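Local coordinates for protein tryptophanyl-tRNA synthetase (Aeropyrum pernix, PDB 3A04) that catalyses the ATP-dependent attachment of L-tryptophan to its cognate tRNA, releasing AMP and diphosphate, as a class I aminoacyl-tRNA synthetase, at residues P34-R37 / E42-F45. Numbering follows the deposited sequence.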
ATOM      1  N   PRO A  34       0.363 -11.263  39.208  1.00 44.45           N
ATOM      2  CA  PRO A  34       1.651 -11.548  39.805  1.00 43.71           C
ATOM      3  C   PRO A  34       2.761 -11.045  38.860  1.00 44.56           C
ATOM      4  O   PRO A  34       3.750 -10.499  39.321  1.00 44.59           O
ATOM      5  CB  PRO A  34       1.667 -13.086  39.887  1.00 45.08           C
ATOM      6  CG  PRO A  34       0.188 -13.493  39.989  1.00 46.38           C
ATOM      7  CD  PRO A  34      -0.472 -12.481  39.041  1.00 46.52           C
ATOM      8  N   LEU A  35       2.580 -11.164  37.545  1.00 43.45           N
ATOM      9  CA  LEU A  35       3.603 -10.604  36.642  1.00 45.58           C
ATOM     10  C   LEU A  35       3.681  -9.091  36.745  1.00 44.90           C
ATOM     11  O   LEU A  35       4.766  -8.469  36.706  1.00 44.72           O
ATOM     12  CB  LEU A  35       3.383 -11.079  35.174  1.00 45.16           C
ATOM     13  CG  LEU A  35       4.051 -12.444  34.950  1.00 48.48           C
ATOM     14  CD1 LEU A  35       3.502 -13.163  33.735  1.00 48.27           C
ATOM     15  CD2 LEU A  35       5.628 -12.380  34.970  1.00 50.57           C
ATOM     16  N   LEU A  36       2.503  -8.493  36.878  1.00 45.85           N
ATOM     17  CA  LEU A  36       2.422  -7.027  37.036  1.00 45.76           C
ATOM     18  C   LEU A  36       3.254  -6.570  38.244  1.00 45.20           C
ATOM     19  O   LEU A  36       4.116  -5.735  38.136  1.00 43.60           O
ATOM     20  CB  LEU A  36       0.943  -6.664  37.158  1.00 44.92           C
ATOM     21  CG  LEU A  36       0.315  -5.411  36.583  1.00 47.45           C
ATOM     22  CD1 LEU A  36       0.744  -5.037  35.194  1.00 41.16           C
ATOM     23  CD2 LEU A  36      -1.214  -5.592  36.610  1.00 48.56           C
ATOM     24  N   ARG A  37       3.028  -7.174  39.398  1.00 47.73           N
ATOM     25  CA  ARG A  37       3.980  -7.014  40.553  1.00 50.44           C
ATOM     26  C   ARG A  37       5.491  -7.182  40.256  1.00 50.37           C
ATOM     27  O   ARG A  37       6.308  -6.318  40.582  1.00 49.41           O
ATOM     28  CB  ARG A  37       3.633  -8.014  41.626  1.00 51.04           C
ATOM     29  CG  ARG A  37       2.265  -7.818  42.309  1.00 57.69           C
ATOM     30  CD  ARG A  37       2.173  -8.653  43.627  1.00 67.27           C
ATOM     31  NE  ARG A  37       3.392  -8.552  44.447  1.00 70.57           N
ATOM     32  CZ  ARG A  37       3.624  -7.601  45.361  1.00 77.06           C
ATOM     33  NH1 ARG A  37       2.723  -6.633  45.583  1.00 77.81           N
ATOM     34  NH2 ARG A  37       4.761  -7.614  46.069  1.00 76.85           N
ATOM     35  N   GLU A  42       1.749  -1.366  39.849  1.00 41.29           N
ATOM     36  CA  GLU A  42       0.474  -1.615  40.532  1.00 41.63           C
ATOM     37  C   GLU A  42      -0.685  -1.390  39.560  1.00 40.63           C
ATOM     38  O   GLU A  42      -0.582  -0.502  38.704  1.00 38.00           O
ATOM     39  CB  GLU A  42       0.317  -0.667  41.732  1.00 43.00           C
ATOM     40  CG  GLU A  42       1.260  -0.983  42.889  1.00 49.82           C
ATOM     41  CD  GLU A  42       0.913  -2.295  43.645  1.00 60.29           C
ATOM     42  OE1 GLU A  42      -0.289  -2.655  43.799  1.00 64.88           O
ATOM     43  OE2 GLU A  42       1.865  -2.986  44.085  1.00 64.92           O
ATOM     44  N   PRO A  43      -1.760  -2.197  39.680  1.00 40.11           N
ATOM     45  CA  PRO A  43      -2.816  -2.069  38.717  1.00 39.32           C
ATOM     46  C   PRO A  43      -3.402  -0.639  38.780  1.00 40.45           C
ATOM     47  O   PRO A  43      -3.492  -0.029  39.874  1.00 38.75           O
ATOM     48  CB  PRO A  43      -3.867  -3.085  39.172  1.00 39.22           C
ATOM     49  CG  PRO A  43      -3.148  -4.003  40.199  1.00 41.16           C
ATOM     50  CD  PRO A  43      -2.021  -3.225  40.724  1.00 40.75           C
ATOM     51  N   SER A  44      -3.808  -0.148  37.613  1.00 38.25           N
ATOM     52  CA  SER A  44      -4.564   1.123  37.487  1.00 37.73           C
ATOM     53  C   SER A  44      -5.979   0.932  38.003  1.00 37.66           C
ATOM     54  O   SER A  44      -6.422  -0.215  38.169  1.00 38.36           O
ATOM     55  CB  SER A  44      -4.627   1.432  35.984  1.00 36.69           C
ATOM     56  OG  SER A  44      -5.519   0.519  35.341  1.00 32.27           O
ATOM     57  N   PHE A  45      -6.746   2.016  38.212  1.00 36.56           N
ATOM     58  CA  PHE A  45      -8.109   1.783  38.640  1.00 35.65           C
ATOM     59  C   PHE A  45      -8.963   1.098  37.642  1.00 35.78           C
ATOM     60  O   PHE A  45      -9.892   0.385  38.036  1.00 35.76           O
ATOM     61  CB  PHE A  45      -8.812   3.056  39.206  1.00 37.82           C
ATOM     62  CG  PHE A  45      -9.391   3.991  38.161  1.00 38.73           C
ATOM     63  CD1 PHE A  45     -10.619   3.746  37.588  1.00 39.96           C
ATOM     64  CD2 PHE A  45      -8.733   5.160  37.823  1.00 42.32           C
ATOM     65  CE1 PHE A  45     -11.163   4.631  36.645  1.00 38.93           C
ATOM     66  CE2 PHE A  45      -9.282   6.025  36.912  1.00 42.55           C
ATOM     67  CZ  PHE A  45     -10.497   5.738  36.311  1.00 41.25           C
TER
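Leu36 and Pro43 supply the apolar half of this contact, Arg37 and Glu42 the charged half. From a CB that points toward 42-45, the Leu36 side chain runs through CG to its two methyls. Its chi1 of -144°, away from the usual staggered values, helps carry CD2 to 4.4 Å from Pro43 CG, a loose van der Waals approach to the corner of the pyrrolidine ring; CD1 is the branch farther from the proline. The side chain also touches Phe29, just past edge strand 27-28, Met41 and, on helix 58-66, Leu62, so a branched aliphatic residue suits this buried place. The arrangement is a short helix-loop-helix connection: helix 33-38 ends, the chain turns, and the loop leads into helix 45-48. Ser44 sits at the N-cap of that second helix, its OG hydrogen-bonded to the backbone N of Met47, a role a small hydroxyl side chain fills well. Just ahead of it, Pro43 has the polyproline-like backbone that its ring readily adopts, while the carbonyl of Glu42 takes a hydrogen bond from Tyr96 OH. On the solvent-exposed side, Arg37 and Glu42 run side by side in the same direction. A bend at chi2 (-70°) in Glu42 brings OE2 to 4.0 Å from Arg37 NH1, but the oxygen lies well out of the guanidinium plane, from which the carboxylate is turned by 71°, and only the opposite charges act, since no N-H points at OE2.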